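Local coordinates for acyl-coenzyme A oxidase acox-1.1 (Caenorhabditis elegans, PDB 5K3H), which catalyses the FAD-dependent desaturation of acyl-CoA side chains to 2-trans-enoyl-CoA, passing electrons to oxygen and releasing hydrogen peroxide in the first step of peroxisomal beta-oxidation, at residues B[359-364]-B[381-386]; B[388-393]-B[541-546]; B[446-451]-B[532-537]; B[489-494]-B[573-578]. One frame throughout, in Å; residues are numbered along the deposited sequence.

Contact 1: B[359-364]-B[381-386]; sequences AETVKL and ADLHAL
Leu383 reaches across to Thr361 and Leu364 in an antiparallel helical hairpin of the C-alpha1 domain, where helix 338-367 runs up to a disordered loop and helix 382-408 comes back. The two short axes lie 11.2 Å apart at 154°, and Leu383 spans the gap as far as the CB and main chain of Leu364. The tight part is apolar and small. With CG of Leu383 anti to its own backbone N (chi1 -165°), the CD1 methyl is carried into the notch between residues one turn apart on the other helix. There it sits 3.9 Å from CB of Leu364, while CD2 of Leu383 lies close to the carbonyl carbon of the same residue. One turn on, Leu386 is the buried member of the contact: it also touches Thr361, CD2 to CG2 at 4.2 Å, and Phe542 of helix 520-553 covers it. The other side is loose. Val362 points away from the partner helix and is exposed like Lys363, as is His384 on the returning helix, and no hydrogen bond spans the pair. Thr361 turns its OG1 back to the carbonyl of Ala357 and leaves its methyl to the partner helix, so that Thr361 CG2 lies 3.9 Å from Leu383 CD1.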
loop_
_atom_site.group_PDB
_atom_site.type_symbol
_atom_site.label_atom_id
_atom_site.label_comp_id
_atom_site.label_asym_id
_atom_site.label_seq_id
_atom_site.Cartn_x
_atom_site.Cartn_y
_atom_site.Cartn_z
ATOM N N ALA B 359 -18.166 13.092 -13.193
ATOM C CA ALA B 359 -19.002 13.727 -14.206
ATOM C C ALA B 359 -19.962 14.736 -13.576
ATOM O O ALA B 359 -20.157 15.835 -14.112
ATOM C CB ALA B 359 -19.777 12.673 -15.000
ATOM N N GLU B 360 -20.526 14.418 -12.413
ATOM C CA GLU B 360 -21.469 15.358 -11.813
ATOM C C GLU B 360 -20.784 16.600 -11.246
ATOM O O GLU B 360 -21.326 17.708 -11.351
ATOM C CB GLU B 360 -22.287 14.679 -10.729
ATOM C CG GLU B 360 -23.677 14.412 -11.185
ATOM C CD GLU B 360 -24.579 14.276 -10.035
ATOM O OE1 GLU B 360 -24.342 14.996 -9.051
ATOM O OE2 GLU B 360 -25.479 13.418 -10.091
ATOM N N THR B 361 -19.609 16.456 -10.627
ATOM C CA THR B 361 -18.960 17.648 -10.086
ATOM C C THR B 361 -18.655 18.647 -11.198
ATOM O O THR B 361 -18.892 19.851 -11.040
ATOM C CB THR B 361 -17.683 17.281 -9.321
ATOM O OG1 THR B 361 -17.381 15.897 -9.511
ATOM C CG2 THR B 361 -17.868 17.526 -7.832
ATOM N N VAL B 362 -18.201 18.159 -12.358
ATOM C CA VAL B 362 -18.008 19.038 -13.508
ATOM C C VAL B 362 -19.338 19.653 -13.913
ATOM O O VAL B 362 -19.426 20.848 -14.222
ATOM C CB VAL B 362 -17.379 18.259 -14.678
ATOM C CG1 VAL B 362 -17.366 19.111 -15.926
ATOM C CG2 VAL B 362 -15.986 17.790 -14.332
ATOM N N LYS B 363 -20.397 18.851 -13.893
ATOM C CA LYS B 363 -21.715 19.382 -14.211
ATOM C C LYS B 363 -22.139 20.416 -13.180
ATOM O O LYS B 363 -22.700 21.457 -13.533
ATOM C CB LYS B 363 -22.731 18.239 -14.303
ATOM C CG LYS B 363 -23.945 18.522 -15.177
ATOM C CD LYS B 363 -23.549 18.976 -16.602
ATOM C CE LYS B 363 -22.841 17.871 -17.408
ATOM N NZ LYS B 363 -22.643 18.247 -18.841
ATOM N N LEU B 364 -21.856 20.166 -11.898
ATOM C CA LEU B 364 -22.250 21.132 -10.879
ATOM C C LEU B 364 -21.429 22.413 -10.986
ATOM O O LEU B 364 -21.970 23.512 -10.813
ATOM C CB LEU B 364 -22.122 20.526 -9.473
ATOM C CG LEU B 364 -23.136 19.436 -9.079
ATOM C CD1 LEU B 364 -22.716 18.715 -7.788
ATOM C CD2 LEU B 364 -24.586 19.942 -9.008
ATOM N N ALA B 381 -19.201 27.492 -2.872
ATOM C CA ALA B 381 -18.723 27.082 -1.545
ATOM C C ALA B 381 -19.199 25.677 -1.220
ATOM O O ALA B 381 -18.397 24.817 -0.858
ATOM C CB ALA B 381 -19.190 28.049 -0.482
ATOM N N ASP B 382 -20.516 25.472 -1.335
ATOM C CA ASP B 382 -21.149 24.153 -1.400
ATOM C C ASP B 382 -20.278 23.154 -2.157
ATOM O O ASP B 382 -20.189 21.981 -1.778
ATOM C CB ASP B 382 -22.522 24.253 -2.090
ATOM C CG ASP B 382 -23.699 23.953 -1.149
ATOM O OD1 ASP B 382 -24.346 22.878 -1.273
ATOM O OD2 ASP B 382 -23.990 24.811 -0.281
ATOM N N LEU B 383 -19.621 23.610 -3.224
ATOM C CA LEU B 383 -18.869 22.725 -4.095
ATOM C C LEU B 383 -17.388 22.664 -3.756
ATOM O O LEU B 383 -16.774 21.601 -3.915
ATOM C CB LEU B 383 -19.043 23.155 -5.553
ATOM C CG LEU B 383 -18.630 22.137 -6.623
ATOM C CD1 LEU B 383 -19.494 20.884 -6.560
ATOM C CD2 LEU B 383 -18.688 22.768 -8.008
ATOM N N HIS B 384 -16.791 23.762 -3.292
ATOM C CA HIS B 384 -15.390 23.691 -2.906
ATOM C C HIS B 384 -15.216 22.810 -1.683
ATOM O O HIS B 384 -14.163 22.179 -1.518
ATOM C CB HIS B 384 -14.831 25.091 -2.637
ATOM C CG HIS B 384 -13.375 25.103 -2.259
ATOM N ND1 HIS B 384 -12.372 24.712 -3.124
ATOM C CD2 HIS B 384 -12.758 25.442 -1.099
ATOM C CE1 HIS B 384 -11.201 24.820 -2.518
ATOM N NE2 HIS B 384 -11.408 25.258 -1.287
ATOM N N ALA B 385 -16.235 22.770 -0.814
ATOM C CA ALA B 385 -16.202 21.911 0.368
ATOM C C ALA B 385 -16.305 20.436 -0.007
ATOM O O ALA B 385 -15.519 19.603 0.468
ATOM C CB ALA B 385 -17.340 22.297 1.306
ATOM N N LEU B 386 -17.262 20.103 -0.875
ATOM C CA LEU B 386 -17.467 18.720 -1.291
ATOM C C LEU B 386 -16.257 18.181 -2.037
ATOM O O LEU B 386 -15.809 17.055 -1.792
ATOM C CB LEU B 386 -18.722 18.637 -2.158
ATOM C CG LEU B 386 -18.952 17.324 -2.911
ATOM C CD1 LEU B 386 -19.496 16.228 -2.000
ATOM C CD2 LEU B 386 -19.874 17.578 -4.115
#

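Contact 2: B[388-393]-B[541-546]; sequences SGLKSV and LFIVEA
Leu390 and Ile543 mark where two helices pass almost perpendicular to each other, the local axes 11.5 Å apart with a signed angle of -91° and the CA atoms of these two residues separated by 8.5 Å. Between them the side chains slide past one another in opposite directions. The CD2 branch of Leu390 does most of the touching: it lies 3.9 Å from CG1 of Ile543 and also near the CD1 at the end of that chain. Ile543 is set for this by its first torsion (chi1 -67°), which holds CG1 anti to the carbonyl carbon. The same Leu390 CD2 approaches the Phe542 ring obliquely, 4.3 Å from Phe542 CD2. One turn along, the CG1 methyl of Val393 comes within 4.4 Å of Ile543 CD1, a looser touch. Helix 338-367 also packs here, with Thr361 against Leu390 and Ala353 against Ile543. Ser392, which helps bind ATP shared between the dimer partners, stands on another side of its helix and packs against helix 437-456. All four residues that meet are buried and apolar, so this crossing rests on shape and exclusion of water, with no bond or charge to fix its direction.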
loop_
_atom_site.group_PDB
_atom_site.type_symbol
_atom_site.label_atom_id
_atom_site.label_comp_id
_atom_site.label_asym_id
_atom_site.label_seq_id
_atom_site.Cartn_x
_atom_site.Cartn_y
_atom_site.Cartn_z
ATOM N N SER B 388 -13.218 19.057 -1.705
ATOM C CA SER B 388 -12.139 18.757 -0.767
ATOM C C SER B 388 -12.291 17.351 -0.205
ATOM O O SER B 388 -11.308 16.610 -0.083
ATOM C CB SER B 388 -12.134 19.764 0.387
ATOM O OG SER B 388 -12.468 21.064 -0.064
ATOM N N GLY B 389 -13.514 16.980 0.170
ATOM C CA GLY B 389 -13.758 15.629 0.634
ATOM C C GLY B 389 -13.584 14.605 -0.465
ATOM O O GLY B 389 -13.003 13.543 -0.244
ATOM N N LEU B 390 -14.044 14.923 -1.676
ATOM C CA LEU B 390 -13.954 13.956 -2.762
ATOM C C LEU B 390 -12.515 13.527 -3.003
ATOM O O LEU B 390 -12.217 12.325 -3.023
ATOM C CB LEU B 390 -14.553 14.529 -4.041
ATOM C CG LEU B 390 -16.061 14.446 -4.179
ATOM C CD1 LEU B 390 -16.457 15.267 -5.389
ATOM C CD2 LEU B 390 -16.485 12.996 -4.338
ATOM N N LYS B 391 -11.606 14.494 -3.176
ATOM C CA LYS B 391 -10.199 14.154 -3.363
ATOM C C LYS B 391 -9.691 13.217 -2.268
ATOM O O LYS B 391 -9.034 12.208 -2.554
ATOM C CB LYS B 391 -9.352 15.422 -3.405
ATOM C CG LYS B 391 -9.324 16.121 -4.742
ATOM C CD LYS B 391 -8.542 17.438 -4.611
ATOM C CE LYS B 391 -8.872 18.430 -5.732
ATOM N NZ LYS B 391 -9.514 19.680 -5.196
ATOM N N SER B 392 -9.993 13.527 -1.009
ATOM C CA SER B 392 -9.479 12.713 0.089
ATOM C C SER B 392 -10.052 11.297 0.050
ATOM O O SER B 392 -9.309 10.312 0.147
ATOM C CB SER B 392 -9.780 13.390 1.422
ATOM O OG SER B 392 -9.380 12.569 2.503
ATOM N N VAL B 393 -11.378 11.174 -0.074
ATOM C CA VAL B 393 -12.022 9.863 0.021
ATOM C C VAL B 393 -11.743 9.033 -1.232
ATOM O O VAL B 393 -11.496 7.822 -1.154
ATOM C CB VAL B 393 -13.536 10.021 0.275
ATOM C CG1 VAL B 393 -14.274 8.670 0.126
ATOM C CG2 VAL B 393 -13.783 10.639 1.622
ATOM N N LEU B 541 -21.892 9.633 0.853
ATOM C CA LEU B 541 -23.302 9.779 0.493
ATOM C C LEU B 541 -23.463 10.427 -0.881
ATOM O O LEU B 541 -24.287 9.984 -1.692
ATOM C CB LEU B 541 -24.035 10.586 1.563
ATOM C CG LEU B 541 -25.357 11.234 1.140
ATOM C CD1 LEU B 541 -26.423 10.164 0.848
ATOM C CD2 LEU B 541 -25.816 12.199 2.227
ATOM N N PHE B 542 -22.680 11.480 -1.161
ATOM C CA PHE B 542 -22.717 12.122 -2.476
ATOM C C PHE B 542 -22.395 11.134 -3.586
ATOM O O PHE B 542 -23.051 11.123 -4.629
ATOM C CB PHE B 542 -21.734 13.285 -2.557
ATOM C CG PHE B 542 -21.707 13.927 -3.921
ATOM C CD1 PHE B 542 -22.673 14.854 -4.281
ATOM C CD2 PHE B 542 -20.754 13.558 -4.864
ATOM C CE1 PHE B 542 -22.660 15.433 -5.531
ATOM C CE2 PHE B 542 -20.740 14.134 -6.128
ATOM C CZ PHE B 542 -21.688 15.073 -6.462
ATOM N N ILE B 543 -21.360 10.317 -3.389
ATOM C CA ILE B 543 -20.940 9.384 -4.429
ATOM C C ILE B 543 -22.059 8.394 -4.755
ATOM O O ILE B 543 -22.360 8.141 -5.927
ATOM C CB ILE B 543 -19.644 8.671 -3.986
ATOM C CG1 ILE B 543 -18.483 9.672 -3.908
ATOM C CG2 ILE B 543 -19.301 7.524 -4.937
ATOM C CD1 ILE B 543 -17.303 9.199 -3.089
ATOM N N VAL B 544 -22.717 7.847 -3.727
ATOM C CA VAL B 544 -23.857 6.952 -3.942
ATOM C C VAL B 544 -24.967 7.655 -4.723
ATOM O O VAL B 544 -25.575 7.069 -5.625
ATOM C CB VAL B 544 -24.384 6.411 -2.599
ATOM C CG1 VAL B 544 -25.677 5.638 -2.830
ATOM C CG2 VAL B 544 -23.330 5.578 -1.890
ATOM N N GLU B 545 -25.298 8.896 -4.348
ATOM C CA GLU B 545 -26.404 9.584 -5.021
ATOM C C GLU B 545 -26.079 9.878 -6.485
ATOM O O GLU B 545 -26.966 9.809 -7.348
ATOM C CB GLU B 545 -26.761 10.884 -4.293
ATOM C CG GLU B 545 -27.376 10.691 -2.918
ATOM C CD GLU B 545 -28.051 11.949 -2.384
ATOM O OE1 GLU B 545 -29.103 12.357 -2.923
ATOM O OE2 GLU B 545 -27.541 12.534 -1.411
ATOM N N ALA B 546 -24.824 10.243 -6.790
ATOM C CA ALA B 546 -24.467 10.476 -8.187
ATOM C C ALA B 546 -24.521 9.182 -8.995
ATOM O O ALA B 546 -25.008 9.167 -10.133
ATOM C CB ALA B 546 -23.079 11.104 -8.271
#

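Contact 3: B[446-451]-B[532-537]; sequences RYLVKS and NRASRL
Leu448 lays its CD1 methyl against the backbone of helix 520-553, on the turn formed by Ala534 and Ser535. CG of Leu448 is anti to its carbonyl carbon (chi1 -68°), the torsion that directs the branched end at the partner helix. The methyl is 3.8 Å from the carbonyl O of Ala534 and just as near, 3.8 Å, to CA of Ser535, which makes this a side chain resting on main chain. The side chains themselves are met more loosely: CB of Ala534 is 4.4 Å from Leu448 CD1, and the Ser535 hydroxyl is close by. The small side chains of Ala534 and Ser535 are consistent with the close approach, the CA atoms of Leu448 and Ser535 being 7.4 Å apart. In the next shell, Ser535 OG has hydrogen-bond partners in the carbonyls of Leu531, on its own helix, and Leu441, on the other; its single proton must be shared or alternate between them, so it probably adds a polar link between the helices. Behind Leu448, Ser451 OG donates to Tyr447 O at 2.8 Å, with a C=O...donor angle of 152°; Ser451 N reaches this oxygen from the other face of the carbonyl plane. The hydroxyl of Ser451 also lies 4.0 Å above the centre of the Tyr447 ring. Residues Arg533 to Arg536 belong to the ATP site shared between subunits, and Arg533 packs on Tyr601 of the second subunit. The contact thus joins helix 437-456 to helix 520-553, with helix 489-515 packing on both, Phe511 against Val449 and Thr503 against Ala534.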
loop_
_atom_site.group_PDB
_atom_site.type_symbol
_atom_site.label_atom_id
_atom_site.label_comp_id
_atom_site.label_asym_id
_atom_site.label_seq_id
_atom_site.Cartn_x
_atom_site.Cartn_y
_atom_site.Cartn_z
ATOM N N ARG B 446 -15.405 22.114 8.487
ATOM C CA ARG B 446 -15.806 23.479 8.840
ATOM C C ARG B 446 -17.141 23.838 8.204
ATOM O O ARG B 446 -18.014 24.428 8.858
ATOM C CB ARG B 446 -14.714 24.482 8.439
ATOM C CG ARG B 446 -13.415 24.350 9.248
ATOM C CD ARG B 446 -12.633 25.664 9.330
ATOM N NE ARG B 446 -11.571 25.595 10.347
ATOM C CZ ARG B 446 -11.742 25.835 11.656
ATOM N NH1 ARG B 446 -12.934 26.179 12.136
ATOM N NH2 ARG B 446 -10.720 25.734 12.498
ATOM N N TYR B 447 -17.317 23.463 6.934
ATOM C CA TYR B 447 -18.558 23.726 6.222
ATOM C C TYR B 447 -19.726 22.914 6.779
ATOM O O TYR B 447 -20.858 23.403 6.816
ATOM C CB TYR B 447 -18.346 23.449 4.740
ATOM C CG TYR B 447 -19.595 23.546 3.914
ATOM C CD1 TYR B 447 -20.172 24.769 3.655
ATOM C CD2 TYR B 447 -20.169 22.405 3.351
ATOM C CE1 TYR B 447 -21.315 24.867 2.889
ATOM C CE2 TYR B 447 -21.298 22.485 2.580
ATOM C CZ TYR B 447 -21.864 23.727 2.355
ATOM O OH TYR B 447 -22.998 23.840 1.593
ATOM N N LEU B 448 -19.494 21.661 7.161
ATOM C CA LEU B 448 -20.590 20.892 7.749
ATOM C C LEU B 448 -20.946 21.406 9.137
ATOM O O LEU B 448 -22.114 21.352 9.532
ATOM C CB LEU B 448 -20.248 19.401 7.817
ATOM C CG LEU B 448 -20.126 18.596 6.521
ATOM C CD1 LEU B 448 -19.613 17.226 6.885
ATOM C CD2 LEU B 448 -21.436 18.527 5.740
ATOM N N VAL B 449 -19.963 21.903 9.892
ATOM C CA VAL B 449 -20.249 22.477 11.204
ATOM C C VAL B 449 -21.037 23.780 11.069
ATOM O O VAL B 449 -21.984 24.026 11.827
ATOM C CB VAL B 449 -18.946 22.669 11.995
ATOM C CG1 VAL B 449 -19.189 23.553 13.182
ATOM C CG2 VAL B 449 -18.440 21.332 12.454
ATOM N N LYS B 450 -20.650 24.639 10.121
ATOM C CA LYS B 450 -21.445 25.828 9.819
ATOM C C LYS B 450 -22.875 25.453 9.434
ATOM O O LYS B 450 -23.824 26.192 9.734
ATOM C CB LYS B 450 -20.806 26.614 8.684
ATOM C CG LYS B 450 -21.675 27.763 8.218
ATOM C CD LYS B 450 -21.187 28.328 6.878
ATOM C CE LYS B 450 -22.013 27.719 5.719
ATOM N NZ LYS B 450 -21.548 28.171 4.372
ATOM N N SER B 451 -23.036 24.352 8.691
ATOM C CA SER B 451 -24.367 23.874 8.315
ATOM C C SER B 451 -25.133 23.287 9.512
ATOM O O SER B 451 -26.365 23.397 9.582
ATOM C CB SER B 451 -24.235 22.858 7.176
ATOM O OG SER B 451 -23.527 23.449 6.093
ATOM N N ASN B 532 -13.895 14.490 11.130
ATOM C CA ASN B 532 -13.511 13.895 9.851
ATOM C C ASN B 532 -14.419 12.744 9.458
ATOM O O ASN B 532 -14.709 12.561 8.267
ATOM C CB ASN B 532 -12.074 13.396 9.897
ATOM C CG ASN B 532 -11.096 14.468 9.617
ATOM O OD1 ASN B 532 -11.466 15.611 9.354
ATOM N ND2 ASN B 532 -9.832 14.107 9.608
ATOM N N ARG B 533 -14.837 11.930 10.437
ATOM C CA ARG B 533 -15.791 10.863 10.156
ATOM C C ARG B 533 -17.034 11.414 9.469
ATOM O O ARG B 533 -17.548 10.814 8.516
ATOM C CB ARG B 533 -16.157 10.135 11.453
ATOM C CG ARG B 533 -15.043 9.251 11.997
ATOM C CD ARG B 533 -15.350 8.616 13.371
ATOM N NE ARG B 533 -14.247 7.720 13.741
ATOM C CZ ARG B 533 -13.937 7.345 14.975
ATOM N NH1 ARG B 533 -14.654 7.779 16.005
ATOM N NH2 ARG B 533 -12.899 6.543 15.180
ATOM N N ALA B 534 -17.516 12.572 9.928
ATOM C CA ALA B 534 -18.687 13.193 9.325
ATOM C C ALA B 534 -18.419 13.618 7.887
ATOM O O ALA B 534 -19.291 13.477 7.014
ATOM C CB ALA B 534 -19.104 14.390 10.161
ATOM N N SER B 535 -17.232 14.176 7.630
ATOM C CA SER B 535 -16.898 14.641 6.289
ATOM C C SER B 535 -16.855 13.480 5.303
ATOM O O SER B 535 -17.267 13.619 4.142
ATOM C CB SER B 535 -15.556 15.379 6.320
ATOM O OG SER B 535 -15.541 16.387 7.316
ATOM N N ARG B 536 -16.330 12.334 5.745
ATOM C CA ARG B 536 -16.279 11.132 4.909
ATOM C C ARG B 536 -17.675 10.571 4.624
ATOM O O ARG B 536 -17.978 10.171 3.496
ATOM C CB ARG B 536 -15.410 10.070 5.589
ATOM C CG ARG B 536 -13.938 10.420 5.648
ATOM C CD ARG B 536 -13.083 9.206 6.006
ATOM N NE ARG B 536 -11.764 9.598 6.478
ATOM C CZ ARG B 536 -11.424 9.683 7.759
ATOM N NH1 ARG B 536 -12.308 9.361 8.685
ATOM N NH2 ARG B 536 -10.204 10.077 8.113
ATOM N N LEU B 537 -18.524 10.468 5.647
ATOM C CA LEU B 537 -19.866 9.942 5.410
ATOM C C LEU B 537 -20.627 10.830 4.432
ATOM O O LEU B 537 -21.330 10.341 3.547
ATOM C CB LEU B 537 -20.608 9.800 6.741
ATOM C CG LEU B 537 -20.062 8.735 7.708
ATOM C CD1 LEU B 537 -20.684 8.879 9.069
ATOM C CD2 LEU B 537 -20.314 7.319 7.164
#

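Contact 4: B[489-494]-B[573-578]; sequences TEYIKT and YELLDV
Tyr491 and Thr494, one turn apart on helix 489-515, both meet Leu575 near the end of helix 557-577. Going along the first segment, Glu490 contributes its carbonyl oxygen, which takes the backbone N of Thr494 on one face of its plane and the Thr494 hydroxyl on the other. The Tyr491 ring comes next. Its CD2 is 3.8 Å from the CD2 methyl of Leu575, the two side chains crossing at about a right angle, and its hydroxyl is hydrogen-bonded to Asn572. Ile492 turns to helix 520-553 instead, against Glu545 and Ala548, and Lys493 forms a salt bridge with Glu475. Thr494 then closes the turn. Its CG2, anti to the backbone N, meets Leu575 CD1 at 4.0 Å, while OG1 gives a 2.7 Å bond to Glu490 O and also pairs with Ser478. With a valine here, Ser478 would probably be left without its hydroxyl mate and Glu490 O without its second donor. Ile480 packs on both Tyr491 and Leu575, and Tyr595 of helix 590-616 on the tyrosine. The side chain of Leu575 lies about 8 Å from that of Tyr581, an ATP-binding residue. Apolar contact of this kind, between helices separated in sequence by helix 520-553, belongs to the all-helical C-terminal domain of acyl-CoA oxidases.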
loop_
_atom_site.group_PDB
_atom_site.type_symbol
_atom_site.label_atom_id
_atom_site.label_comp_id
_atom_site.label_asym_id
_atom_site.label_seq_id
_atom_site.Cartn_x
_atom_site.Cartn_y
_atom_site.Cartn_z
ATOM N N THR B 489 -33.784 3.948 -2.971
ATOM C CA THR B 489 -34.028 5.129 -2.154
ATOM C C THR B 489 -34.035 4.821 -0.669
ATOM O O THR B 489 -33.678 5.693 0.127
ATOM C CB THR B 489 -35.339 5.813 -2.574
ATOM O OG1 THR B 489 -36.460 5.007 -2.198
ATOM C CG2 THR B 489 -35.368 6.010 -4.096
ATOM N N GLU B 490 -34.362 3.596 -0.257
ATOM C CA GLU B 490 -34.231 3.332 1.172
ATOM C C GLU B 490 -32.767 3.303 1.617
ATOM O O GLU B 490 -32.461 3.725 2.742
ATOM C CB GLU B 490 -34.954 2.047 1.567
ATOM C CG GLU B 490 -36.457 2.059 1.254
ATOM C CD GLU B 490 -37.160 3.334 1.719
ATOM O OE1 GLU B 490 -38.099 3.756 1.031
ATOM O OE2 GLU B 490 -36.795 3.915 2.772
ATOM N N TYR B 491 -31.845 2.857 0.748
ATOM C CA TYR B 491 -30.413 2.928 1.061
ATOM C C TYR B 491 -29.924 4.373 1.092
ATOM O O TYR B 491 -29.122 4.750 1.952
ATOM C CB TYR B 491 -29.596 2.120 0.044
ATOM C CG TYR B 491 -29.715 0.627 0.192
ATOM C CD1 TYR B 491 -30.759 -0.062 -0.407
ATOM C CD2 TYR B 491 -28.787 -0.094 0.934
ATOM C CE1 TYR B 491 -30.896 -1.455 -0.258
ATOM C CE2 TYR B 491 -28.898 -1.481 1.090
ATOM C CZ TYR B 491 -29.957 -2.167 0.487
ATOM O OH TYR B 491 -30.072 -3.544 0.623
ATOM N N ILE B 492 -30.340 5.178 0.119
ATOM C CA ILE B 492 -29.946 6.582 0.106
ATOM C C ILE B 492 -30.437 7.278 1.374
ATOM O O ILE B 492 -29.671 7.965 2.063
ATOM C CB ILE B 492 -30.449 7.259 -1.182
ATOM C CG1 ILE B 492 -29.693 6.673 -2.390
ATOM C CG2 ILE B 492 -30.193 8.737 -1.138
ATOM C CD1 ILE B 492 -30.098 7.232 -3.749
ATOM N N LYS B 493 -31.704 7.055 1.744
ATOM C CA LYS B 493 -32.215 7.672 2.972
ATOM C C LYS B 493 -31.477 7.188 4.211
ATOM O O LYS B 493 -31.363 7.932 5.188
ATOM C CB LYS B 493 -33.714 7.412 3.146
ATOM C CG LYS B 493 -34.576 8.127 2.138
ATOM C CD LYS B 493 -36.007 8.169 2.628
ATOM C CE LYS B 493 -36.555 6.767 2.861
ATOM N NZ LYS B 493 -37.644 6.724 3.898
ATOM N N THR B 494 -30.989 5.946 4.198
ATOM C CA THR B 494 -30.236 5.417 5.334
ATOM C C THR B 494 -28.847 6.056 5.424
ATOM O O THR B 494 -28.399 6.413 6.520
ATOM C CB THR B 494 -30.165 3.893 5.218
ATOM O OG1 THR B 494 -31.499 3.376 5.232
ATOM C CG2 THR B 494 -29.394 3.260 6.358
ATOM N N TYR B 573 -22.439 -3.071 -0.053
ATOM C CA TYR B 573 -21.069 -3.123 0.449
ATOM C C TYR B 573 -20.740 -1.892 1.285
ATOM O O TYR B 573 -20.182 -1.997 2.384
ATOM C CB TYR B 573 -20.102 -3.239 -0.716
ATOM C CG TYR B 573 -18.677 -3.427 -0.289
ATOM C CD1 TYR B 573 -18.182 -4.703 -0.023
ATOM C CD2 TYR B 573 -17.829 -2.346 -0.122
ATOM C CE1 TYR B 573 -16.875 -4.895 0.367
ATOM C CE2 TYR B 573 -16.519 -2.535 0.272
ATOM C CZ TYR B 573 -16.055 -3.812 0.507
ATOM O OH TYR B 573 -14.759 -4.015 0.896
ATOM N N GLU B 574 -21.062 -0.703 0.765
ATOM C CA GLU B 574 -20.752 0.522 1.486
ATOM C C GLU B 574 -21.559 0.621 2.775
ATOM O O GLU B 574 -21.052 1.109 3.789
ATOM C CB GLU B 574 -20.999 1.730 0.583
ATOM C CG GLU B 574 -20.149 1.750 -0.698
ATOM C CD GLU B 574 -18.643 1.811 -0.419
ATOM O OE1 GLU B 574 -18.241 2.566 0.503
ATOM O OE2 GLU B 574 -17.851 1.119 -1.124
ATOM N N LEU B 575 -22.817 0.168 2.766
ATOM C CA LEU B 575 -23.602 0.211 4.001
ATOM C C LEU B 575 -23.061 -0.760 5.045
ATOM O O LEU B 575 -22.962 -0.411 6.228
ATOM C CB LEU B 575 -25.081 -0.067 3.726
ATOM C CG LEU B 575 -26.030 -0.046 4.946
ATOM C CD1 LEU B 575 -25.930 1.274 5.771
ATOM C CD2 LEU B 575 -27.491 -0.343 4.506
ATOM N N LEU B 576 -22.706 -1.984 4.642
ATOM C CA LEU B 576 -22.079 -2.896 5.594
ATOM C C LEU B 576 -20.798 -2.297 6.148
ATOM O O LEU B 576 -20.482 -2.491 7.327
ATOM C CB LEU B 576 -21.814 -4.250 4.936
ATOM C CG LEU B 576 -21.716 -5.518 5.806
ATOM C CD1 LEU B 576 -22.960 -5.777 6.655
ATOM C CD2 LEU B 576 -21.447 -6.716 4.914
ATOM N N ASP B 577 -20.081 -1.523 5.324
ATOM C CA ASP B 577 -18.820 -0.922 5.740
ATOM C C ASP B 577 -18.988 0.083 6.864
ATOM O O ASP B 577 -18.089 0.213 7.701
ATOM C CB ASP B 577 -18.160 -0.227 4.555
ATOM C CG ASP B 577 -16.716 0.152 4.831
ATOM O OD1 ASP B 577 -16.048 -0.627 5.537
ATOM O OD2 ASP B 577 -16.256 1.228 4.361
ATOM N N VAL B 578 -20.104 0.815 6.894
ATOM C CA VAL B 578 -20.335 1.857 7.898
ATOM C C VAL B 578 -21.482 1.454 8.833
ATOM O O VAL B 578 -22.253 2.304 9.305
ATOM C CB VAL B 578 -20.602 3.209 7.212
ATOM C CG1 VAL B 578 -19.420 3.582 6.337
ATOM C CG2 VAL B 578 -21.893 3.176 6.391
#

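How the contacts relate
Contacts 2, 3 and 4 are formed by buried residues, whereas contact 1 is only partly buried and borders solvent. Helix 382-408 serves contacts 1 and 2, and helix 520-553 serves contacts 2 and 3. Thr361 and Leu386 of contact 1 touch Leu390 and Phe542 of contact 2, so the apolar packing of the two contacts adjoins. Contact 3 meets contact 2 through Arg536 and Val393 and contact 4 through Leu537 and Val578, while Ile492 joins contact 4 to contact 2. Contacts 1 and 4 do not touch. Across every pair the contact is van der Waals, but serine or threonine hydroxyls bonded to carbonyls flank the packing in contacts 1, 3 and 4; in contact 2 alone are the touching residues all apolar.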